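Local coordinates for protein amino acid amide racemase (Ochrobactrum anthropi, PDB 6GIO) that binds pyridoxal-5'-phosphate and belongs to the class-III aminotransferase family of PLP-dependent enzymes, here assembled from two copies of the chain, at residues Val88-Asp93 against Val301-Gly306; Arg96-Pro99 against Glu103-Val106; Ala330-Arg335 against Glu411-Val416; Ala384-Val389 against Leu396-Pro401. All blocks are in the same frame, centred on the assembly; numbering follows the deposited sequence.

Contact 1 (Val88-Asp93 against Val301-Gly306); sequences VSLAED and VATAAG
The hydroxyl OG1 of T303 is hydrogen-bonded to N299 O, in the turn before it, and its CB and CG2 meet L90. This is a helix-to-helix contact in a fold-type-I PLP-dependent enzyme. It joins helix 85-97 to helix 300-315, and the nearest CA atoms, those of L90 and T303, are 6.4 Å apart. No hydrogen bond crosses between the two segments. The contact is apolar and rests on one leucine.

The CG of L90 stands opposite its own backbone N (chi1 176°). This sends the branched end out from helix 85-97 to the other helix. Its CD2 methyl lies 3.8 Å from T303 CB and 4.0 Å from T303 CG2. The same methyl also touches the backbone, 3.7 Å from T303 O. The hydroxyl of T303 sits between its backbone N and carbonyl carbon (chi1 56°), turned to N299. G306 has no side chain to keep the leucine off.

All three touching residues are buried. F108 and L310 also pack on L90. Charged groups flank the contact: D93 OD2 forms a salt bridge with R307, and E92 OE2 forms one with R10 of the second subunit. The second methyl of L90, CD1, ends over the G306 backbone, 4.1 Å from G306 C.

Contact 2 (Arg96-Pro99 against Glu103-Val106); sequences RITP and ERRV
T98 leaves helix 85-97 in an extended conformation, and R104 opens strand 104-109 after a short turn. The backbones stay well apart: the nearest CA atoms, those of T98 and R104, are 10.6 Å from each other. The long side chain of R104 spans this gap. It is straight at first and then bends at chi3 (-66°), which brings the guanidinium to the carbonyl of T98. R104 NH1 lies 3.2 Å from T98 O and R104 NH2 lies 3.4 Å from the same oxygen. Both hydrogen bonds are weak, and the oxygen is oblique to the guanidinium plane. The stronger hydrogen bond of R104 runs from NH2 to L95 O, in the last turn of helix 85-97. T98 OG1 bonds to L94 O.

R105 turns to its own segment. Its NH1 forms a salt bridge with E103 OE1 at 2.7 Å, and NH2 meets the same oxygen. NH1 also bonds to R104 O at 2.8 Å (168°), which ties the guanidinium to the start of the strand.

T98 packs on V263 and F265 of strand 262-265. V106 lies against A91 and L95 of helix 85-97. Strand 104-109 is an outermost strand of its sheet within the chain, and V106 makes backbone hydrogen bonds to the second subunit.

Contact 3 (Ala330-Arg335 against Glu411-Val416); sequences ADRLRR and EAADIV
A413 packs under R332 where helix 318-339 runs beside helix 406-424. The two short segments are nearly parallel, with axes 9.8 Å apart and a crossing angle of -23°. The backbones come nearest at L333 and A413, whose CA atoms are 6.3 Å apart.

The tight part is small: a methyl group packed on the flat of a guanidinium. The CB of A413 lies over one face of the R332 guanidinium, near its rim and 3.6 Å from R332 NH2. It also touches the base of that side chain, 3.9 Å from R332 CB. The arginine chain bends at chi2 (-72°) and again at chi3, so it folds over the alanine instead of reaching straight out. Deeper in, L333 and V416 cross at about a right angle. Their contact is lighter, with L333 CD2 at 4.1 Å from V416 CG1.

The solvent side is looser. D414 is exposed, and its OD1 sits at the edge of the R332 guanidinium, in the guanidinium plane. The salt bridge is long: R332 NH2 to D414 OD1 is 3.4 Å. The carboxylate is turned 65° from the guanidinium plane, and no hydrogen bond is formed.

The stronger partner of R332 is D410, one turn before D414, which forms a salt bridge with NH1. The two aspartates probably share in balancing the arginine's charge, while attraction to D414 is likely electrostatic more than directional.

Contact 4 (Ala384-Val389 against Leu396-Pro401); sequences AAFTYV and LEFMPP
E397 reaches along T387 and ends beside V389. Its CB lies 3.4 Å from T387 OG1, and CG stays alongside the same oxygen. With CG trans to the main-chain nitrogen (chi1 171°), the extended chain runs along T387. CD then comes up to V389 CG1. At the tip, OE2 turns to V389 and lies 3.3 Å from V389 CG1, and the two side chains cross at about a right angle. The other oxygen, OE1, still beside T387 OG1, forms a salt bridge with K241. K241 lines the pyridoxal-5'-phosphate pocket, and the E397 side chain is about 7 Å from the bound PLP. This is consistent with a second-shell place for E397, beside a lysine of the pocket.

The segments form a beta hairpin, strand 384-389 with strand 395-398, within a mixed sheet. T387 and E397 are an antiparallel hydrogen-bonded pair. E397 N donates to T387 O at 2.9 Å, and the bond is almost straight (177°). Y388 and L396 make the next, non-hydrogen-bonded pair. One water links the strands: it lies 2.9 Å from T387 OG1 and donates to E397 O at 2.7 Å.

The first strand is broken at F386. There the phenylalanine ring turns to F398 at an oblique angle, with planes 37° apart and centroids of the F386 and F398 rings 5.2 Å apart. F398 CE1 sits over one face of the F386 ring, near the rim, 3.6 Å from F386 CG.

In the fold
Contacts 1 and 2 share helix 85-97 and touch directly, with A91 CB 3.9 Å from V106 CB. Contacts 3 and 4 form a second pair, where V416 CG2 lies 3.7 Å from F398 CZ and I415 packs on A384. Contact 2 lies across the centre of the chain from contacts 3 and 4. Contact 1 is buried and apolar, whereas contact 2 is partly buried and is crossed only by weak arginine-to-carbonyl bonds. Contact 3 is mostly buried but has a charged outer side. Contact 4 is nearest the chain centre and combines strand pairing, a bridging water and aromatic packing. Contacts 1, 2 and 4 also touch the second subunit; contact 3 does not.

Contact 1 (Val88-Asp93 against Val301-Gly306)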
# COMPACT_ATOMS: atom_id res chain seq x y z
N VAL C 88 -16.55 4.59 6.40
CA VAL C 88 -17.00 4.90 7.78
C VAL C 88 -17.75 3.69 8.33
O VAL C 88 -17.51 3.27 9.46
CB VAL C 88 -17.82 6.20 7.82
CG1 VAL C 88 -18.45 6.44 9.21
CG2 VAL C 88 -16.92 7.36 7.46
N SER C 89 -18.62 3.10 7.49
CA SER C 89 -19.39 1.90 7.87
C SER C 89 -18.51 0.69 8.15
O SER C 89 -18.73 0.03 9.16
CB SER C 89 -20.47 1.56 6.83
OG SER C 89 -21.28 2.69 6.60
N LEU C 90 -17.51 0.41 7.31
CA LEU C 90 -16.52 -0.66 7.61
C LEU C 90 -15.82 -0.43 8.96
O LEU C 90 -15.63 -1.38 9.74
CB LEU C 90 -15.45 -0.78 6.50
CG LEU C 90 -14.31 -1.80 6.71
CD1 LEU C 90 -14.86 -3.19 7.01
CD2 LEU C 90 -13.36 -1.86 5.50
N ALA C 91 -15.41 0.80 9.22
CA ALA C 91 -14.77 1.11 10.51
C ALA C 91 -15.73 0.76 11.66
O ALA C 91 -15.30 0.19 12.65
CB ALA C 91 -14.34 2.56 10.58
N GLU C 92 -17.00 1.13 11.52
CA GLU C 92 -18.04 0.81 12.50
C GLU C 92 -18.17 -0.71 12.64
O GLU C 92 -18.25 -1.23 13.76
CB GLU C 92 -19.41 1.42 12.09
CG GLU C 92 -19.50 2.92 12.23
CD GLU C 92 -20.66 3.54 11.46
OE1 GLU C 92 -21.22 2.90 10.55
OE2 GLU C 92 -20.98 4.72 11.71
N ASP C 93 -18.16 -1.42 11.50
CA ASP C 93 -18.17 -2.91 11.51
C ASP C 93 -17.00 -3.51 12.29
O ASP C 93 -17.19 -4.46 13.08
CB ASP C 93 -18.10 -3.54 10.13
CG ASP C 93 -19.33 -3.27 9.27
OD1 ASP C 93 -20.35 -2.80 9.80
OD2 ASP C 93 -19.26 -3.49 8.03
N VAL C 301 -14.16 1.70 -2.80
CA VAL C 301 -14.22 0.41 -3.49
C VAL C 301 -13.66 -0.73 -2.62
O VAL C 301 -14.33 -1.73 -2.39
CB VAL C 301 -13.48 0.48 -4.83
CG1 VAL C 301 -13.50 -0.86 -5.53
CG2 VAL C 301 -14.13 1.55 -5.71
N ALA C 302 -12.44 -0.54 -2.09
CA ALA C 302 -11.79 -1.53 -1.28
C ALA C 302 -12.57 -1.69 -0.01
O ALA C 302 -12.76 -2.82 0.42
CB ALA C 302 -10.36 -1.10 -0.97
N THR C 303 -13.04 -0.57 0.59
CA THR C 303 -13.79 -0.69 1.87
C THR C 303 -15.15 -1.34 1.69
O THR C 303 -15.57 -2.11 2.55
CB THR C 303 -13.94 0.64 2.65
OG1 THR C 303 -14.55 1.63 1.85
CG2 THR C 303 -12.58 1.16 3.06
N ALA C 304 -15.82 -1.09 0.56
CA ALA C 304 -17.05 -1.81 0.26
C ALA C 304 -16.78 -3.34 0.17
O ALA C 304 -17.56 -4.14 0.71
CB ALA C 304 -17.73 -1.29 -1.01
N ALA C 305 -15.70 -3.76 -0.51
CA ALA C 305 -15.36 -5.17 -0.58
C ALA C 305 -15.17 -5.76 0.84
O ALA C 305 -15.61 -6.85 1.15
CB ALA C 305 -14.12 -5.39 -1.44
N GLY C 306 -14.52 -5.01 1.70
CA GLY C 306 -14.31 -5.47 3.08
C GLY C 306 -15.60 -5.64 3.86
O GLY C 306 -15.73 -6.55 4.69

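Contact 2 (Arg96-Pro99 against Glu103-Val106)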
# COMPACT_ATOMS: atom_id res chain seq x y z
N ARG C 96 -17.38 -2.96 16.01
CA ARG C 96 -18.38 -3.86 16.51
C ARG C 96 -17.86 -5.31 16.63
O ARG C 96 -18.11 -5.94 17.62
CB ARG C 96 -19.62 -3.81 15.59
CG ARG C 96 -20.81 -4.65 16.02
CD ARG C 96 -21.99 -4.54 15.04
NE ARG C 96 -21.55 -4.70 13.64
CZ ARG C 96 -21.41 -5.87 13.00
NH1 ARG C 96 -21.72 -7.02 13.59
NH2 ARG C 96 -20.98 -5.87 11.75
N ILE C 97 -17.16 -5.83 15.62
CA ILE C 97 -16.73 -7.23 15.69
C ILE C 97 -15.45 -7.49 16.50
O ILE C 97 -15.07 -8.64 16.71
CB ILE C 97 -16.58 -7.88 14.29
CG1 ILE C 97 -15.36 -7.38 13.54
CG2 ILE C 97 -17.86 -7.70 13.49
CD1 ILE C 97 -14.94 -8.29 12.37
N THR C 98 -14.76 -6.45 16.93
CA THR C 98 -13.52 -6.66 17.62
C THR C 98 -13.76 -6.26 19.07
O THR C 98 -14.10 -5.14 19.36
CB THR C 98 -12.35 -5.86 17.00
OG1 THR C 98 -12.27 -6.12 15.58
CG2 THR C 98 -11.02 -6.25 17.65
N PRO C 99 -13.59 -7.20 20.00
CA PRO C 99 -13.78 -6.77 21.40
C PRO C 99 -12.75 -5.71 21.79
O PRO C 99 -11.63 -5.66 21.25
CB PRO C 99 -13.56 -8.05 22.19
CG PRO C 99 -12.64 -8.87 21.34
CD PRO C 99 -12.98 -8.54 19.91
N GLU C 103 -12.78 4.40 24.21
CA GLU C 103 -12.75 4.98 22.89
C GLU C 103 -11.66 4.33 22.00
O GLU C 103 -10.52 4.07 22.45
CB GLU C 103 -12.55 6.49 22.99
CG GLU C 103 -13.72 7.25 23.66
CD GLU C 103 -14.87 7.54 22.70
OE1 GLU C 103 -14.66 7.55 21.45
OE2 GLU C 103 -16.00 7.79 23.18
N ARG C 104 -12.03 4.00 20.77
CA ARG C 104 -11.11 3.40 19.81
C ARG C 104 -11.37 4.03 18.44
O ARG C 104 -12.44 4.59 18.18
CB ARG C 104 -11.31 1.88 19.74
CG ARG C 104 -11.13 1.18 21.07
CD ARG C 104 -11.32 -0.32 20.95
NE ARG C 104 -12.70 -0.62 20.61
CZ ARG C 104 -13.11 -1.65 19.91
NH1 ARG C 104 -12.27 -2.56 19.46
NH2 ARG C 104 -14.39 -1.78 19.68
N ARG C 105 -10.38 3.97 17.57
CA ARG C 105 -10.53 4.43 16.19
C ARG C 105 -9.79 3.49 15.25
O ARG C 105 -8.95 2.65 15.67
CB ARG C 105 -9.97 5.83 16.02
CG ARG C 105 -10.52 6.88 16.97
CD ARG C 105 -11.94 7.26 16.61
NE ARG C 105 -12.49 8.36 17.38
CZ ARG C 105 -13.11 8.26 18.55
NH1 ARG C 105 -13.26 7.09 19.13
NH2 ARG C 105 -13.60 9.35 19.15
N VAL C 106 -10.09 3.70 13.96
CA VAL C 106 -9.64 2.86 12.87
C VAL C 106 -8.91 3.68 11.82
O VAL C 106 -9.36 4.75 11.41
CB VAL C 106 -10.84 2.23 12.20
CG1 VAL C 106 -10.38 1.19 11.18
CG2 VAL C 106 -11.72 1.61 13.28

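Contact 3 (Ala330-Arg335 against Glu411-Val416)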
# COMPACT_ATOMS: atom_id res chain seq x y z
N ALA C 330 -7.64 -31.23 8.09
CA ALA C 330 -6.45 -31.50 8.89
C ALA C 330 -6.32 -33.02 9.16
O ALA C 330 -5.23 -33.59 9.07
CB ALA C 330 -6.47 -30.70 10.21
N ASP C 331 -7.43 -33.66 9.50
CA ASP C 331 -7.42 -35.10 9.81
C ASP C 331 -7.09 -35.96 8.61
O ASP C 331 -6.29 -36.89 8.76
CB ASP C 331 -8.73 -35.52 10.48
CG ASP C 331 -8.84 -34.98 11.89
OD1 ASP C 331 -7.76 -34.78 12.52
OD2 ASP C 331 -9.98 -34.79 12.38
N ARG C 332 -7.61 -35.62 7.43
CA ARG C 332 -7.18 -36.29 6.17
C ARG C 332 -5.67 -36.20 6.02
O ARG C 332 -5.00 -37.18 5.79
CB ARG C 332 -7.86 -35.69 4.92
CG ARG C 332 -9.37 -35.90 4.86
CD ARG C 332 -9.78 -37.35 4.55
NE ARG C 332 -9.10 -37.86 3.35
CZ ARG C 332 -9.56 -37.76 2.10
NH1 ARG C 332 -10.73 -37.20 1.87
NH2 ARG C 332 -8.86 -38.22 1.08
N LEU C 333 -5.13 -35.00 6.18
CA LEU C 333 -3.70 -34.81 6.05
C LEU C 333 -2.91 -35.62 7.08
O LEU C 333 -1.96 -36.30 6.73
CB LEU C 333 -3.37 -33.32 6.12
CG LEU C 333 -3.87 -32.51 4.93
CD1 LEU C 333 -3.80 -31.02 5.24
CD2 LEU C 333 -3.05 -32.84 3.69
N ARG C 334 -3.32 -35.58 8.33
CA ARG C 334 -2.65 -36.42 9.34
C ARG C 334 -2.58 -37.90 8.98
O ARG C 334 -1.53 -38.53 9.11
CB ARG C 334 -3.35 -36.34 10.69
CG ARG C 334 -2.83 -35.23 11.52
CD ARG C 334 -3.46 -35.16 12.90
NE ARG C 334 -3.36 -33.76 13.28
CZ ARG C 334 -4.34 -32.86 13.22
NH1 ARG C 334 -5.57 -33.20 12.89
NH2 ARG C 334 -4.07 -31.61 13.55
N ARG C 335 -3.71 -38.47 8.56
CA ARG C 335 -3.75 -39.89 8.20
C ARG C 335 -2.80 -40.21 7.03
O ARG C 335 -2.32 -41.34 6.91
CB ARG C 335 -5.18 -40.35 7.90
CG ARG C 335 -6.14 -40.37 9.09
CD ARG C 335 -7.43 -41.12 8.72
NE ARG C 335 -7.10 -42.39 8.04
CZ ARG C 335 -7.33 -43.64 8.49
NH1 ARG C 335 -7.96 -43.87 9.64
NH2 ARG C 335 -6.93 -44.67 7.77
N GLU C 411 -10.57 -33.84 -2.77
CA GLU C 411 -9.74 -33.64 -3.96
C GLU C 411 -8.35 -33.13 -3.57
O GLU C 411 -7.31 -33.51 -4.17
CB GLU C 411 -10.41 -32.65 -4.91
CG GLU C 411 -9.61 -32.41 -6.16
CD GLU C 411 -10.18 -31.31 -7.04
OE1 GLU C 411 -11.13 -30.60 -6.61
OE2 GLU C 411 -9.65 -31.14 -8.17
N ALA C 412 -8.34 -32.25 -2.58
CA ALA C 412 -7.09 -31.70 -2.05
C ALA C 412 -6.18 -32.76 -1.42
O ALA C 412 -4.98 -32.86 -1.72
CB ALA C 412 -7.41 -30.60 -1.04
N ALA C 413 -6.75 -33.50 -0.48
CA ALA C 413 -6.03 -34.55 0.23
C ALA C 413 -5.47 -35.58 -0.75
O ALA C 413 -4.34 -36.07 -0.61
CB ALA C 413 -6.97 -35.21 1.20
N ASP C 414 -6.25 -35.90 -1.76
CA ASP C 414 -5.81 -36.88 -2.75
C ASP C 414 -4.65 -36.36 -3.57
O ASP C 414 -3.69 -37.10 -3.88
CB ASP C 414 -6.99 -37.30 -3.64
CG ASP C 414 -7.90 -38.34 -2.95
OD1 ASP C 414 -7.53 -38.94 -1.91
OD2 ASP C 414 -9.01 -38.54 -3.45
N ILE C 415 -4.72 -35.08 -3.93
CA ILE C 415 -3.66 -34.47 -4.74
C ILE C 415 -2.36 -34.37 -3.93
O ILE C 415 -1.27 -34.71 -4.42
CB ILE C 415 -4.08 -33.09 -5.28
CG1 ILE C 415 -5.10 -33.27 -6.43
CG2 ILE C 415 -2.84 -32.30 -5.77
CD1 ILE C 415 -5.81 -32.01 -6.83
N VAL C 416 -2.48 -33.92 -2.69
CA VAL C 416 -1.29 -33.84 -1.81
C VAL C 416 -0.62 -35.23 -1.61
O VAL C 416 0.60 -35.35 -1.64
CB VAL C 416 -1.67 -33.27 -0.42
CG1 VAL C 416 -0.50 -33.38 0.55
CG2 VAL C 416 -2.10 -31.82 -0.59

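Contact 4 (Ala384-Val389 against Leu396-Pro401)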
# COMPACT_ATOMS: atom_id res chain seq x y z
N ALA C 384 -3.72 -28.64 -8.10
CA ALA C 384 -3.85 -27.86 -6.86
C ALA C 384 -2.70 -26.86 -6.70
O ALA C 384 -1.53 -27.19 -6.98
CB ALA C 384 -3.91 -28.76 -5.65
N ALA C 385 -3.07 -25.65 -6.25
CA ALA C 385 -2.11 -24.58 -6.01
C ALA C 385 -1.85 -24.40 -4.51
O ALA C 385 -2.77 -24.06 -3.73
CB ALA C 385 -2.61 -23.27 -6.61
N PHE C 386 -0.59 -24.60 -4.10
CA PHE C 386 -0.24 -24.31 -2.69
C PHE C 386 1.19 -23.85 -2.61
O PHE C 386 1.86 -23.70 -3.64
CB PHE C 386 -0.59 -25.48 -1.74
CG PHE C 386 -0.08 -26.83 -2.18
CD1 PHE C 386 -0.73 -27.55 -3.19
CD2 PHE C 386 1.01 -27.42 -1.55
CE1 PHE C 386 -0.28 -28.79 -3.60
CE2 PHE C 386 1.48 -28.67 -1.96
CZ PHE C 386 0.84 -29.35 -2.99
N THR C 387 1.66 -23.59 -1.38
CA THR C 387 2.98 -22.97 -1.18
C THR C 387 3.69 -23.63 -0.03
O THR C 387 3.16 -24.54 0.57
CB THR C 387 2.84 -21.47 -0.87
OG1 THR C 387 2.12 -21.30 0.35
CG2 THR C 387 2.09 -20.78 -1.99
N TYR C 388 4.91 -23.18 0.27
CA TYR C 388 5.51 -23.52 1.55
C TYR C 388 6.04 -22.31 2.33
O TYR C 388 6.36 -21.26 1.77
CB TYR C 388 6.63 -24.53 1.40
CG TYR C 388 7.74 -24.11 0.47
CD1 TYR C 388 8.78 -23.31 0.89
CD2 TYR C 388 7.72 -24.54 -0.85
CE1 TYR C 388 9.81 -22.95 0.02
CE2 TYR C 388 8.73 -24.20 -1.71
CZ TYR C 388 9.76 -23.42 -1.29
OH TYR C 388 10.73 -23.12 -2.22
N VAL C 389 6.15 -22.51 3.63
CA VAL C 389 6.64 -21.49 4.52
C VAL C 389 7.64 -22.12 5.46
O VAL C 389 8.04 -23.27 5.27
CB VAL C 389 5.48 -20.83 5.30
CG1 VAL C 389 4.57 -20.12 4.29
CG2 VAL C 389 4.72 -21.83 6.16
N LEU C 396 4.54 -27.08 4.16
CA LEU C 396 3.51 -26.85 3.19
C LEU C 396 2.46 -26.00 3.87
O LEU C 396 2.05 -26.29 4.99
CB LEU C 396 2.89 -28.16 2.71
CG LEU C 396 3.82 -29.20 2.09
CD1 LEU C 396 3.00 -30.37 1.63
CD2 LEU C 396 4.66 -28.62 0.99
N GLU C 397 2.03 -24.95 3.18
CA GLU C 397 1.00 -24.03 3.66
C GLU C 397 -0.33 -24.22 2.91
O GLU C 397 -0.36 -24.25 1.65
CB GLU C 397 1.45 -22.56 3.47
CG GLU C 397 0.33 -21.57 3.75
CD GLU C 397 0.80 -20.14 3.85
OE1 GLU C 397 0.65 -19.37 2.90
OE2 GLU C 397 1.30 -19.77 4.91
N PHE C 398 -1.41 -24.36 3.67
CA PHE C 398 -2.77 -24.47 3.13
C PHE C 398 -3.63 -23.38 3.77
O PHE C 398 -3.93 -23.42 4.98
CB PHE C 398 -3.37 -25.86 3.36
CG PHE C 398 -2.57 -26.96 2.71
CD1 PHE C 398 -2.58 -27.14 1.35
CD2 PHE C 398 -1.77 -27.77 3.47
CE1 PHE C 398 -1.80 -28.13 0.73
CE2 PHE C 398 -1.00 -28.77 2.87
CZ PHE C 398 -1.01 -28.95 1.49
N MET C 399 -3.97 -22.39 2.94
CA MET C 399 -4.76 -21.23 3.35
C MET C 399 -5.91 -21.09 2.37
O MET C 399 -6.02 -20.08 1.71
CB MET C 399 -3.88 -19.97 3.30
CG MET C 399 -2.79 -19.99 4.37
SD MET C 399 -3.46 -19.56 6.00
CE MET C 399 -3.84 -17.84 5.78
N PRO C 400 -6.72 -22.14 2.21
CA PRO C 400 -7.71 -22.04 1.13
C PRO C 400 -8.81 -21.02 1.45
O PRO C 400 -9.00 -20.66 2.63
CB PRO C 400 -8.30 -23.46 1.07
CG PRO C 400 -8.08 -24.06 2.42
CD PRO C 400 -6.82 -23.42 2.95
N PRO C 401 -9.59 -20.61 0.43
CA PRO C 401 -10.79 -19.82 0.68
C PRO C 401 -11.68 -20.49 1.74
O PRO C 401 -11.76 -21.75 1.81
CB PRO C 401 -11.47 -19.80 -0.67
CG PRO C 401 -10.37 -20.00 -1.66
CD PRO C 401 -9.49 -21.00 -0.99
O HOH W 1 -0.63 -22.12 0.07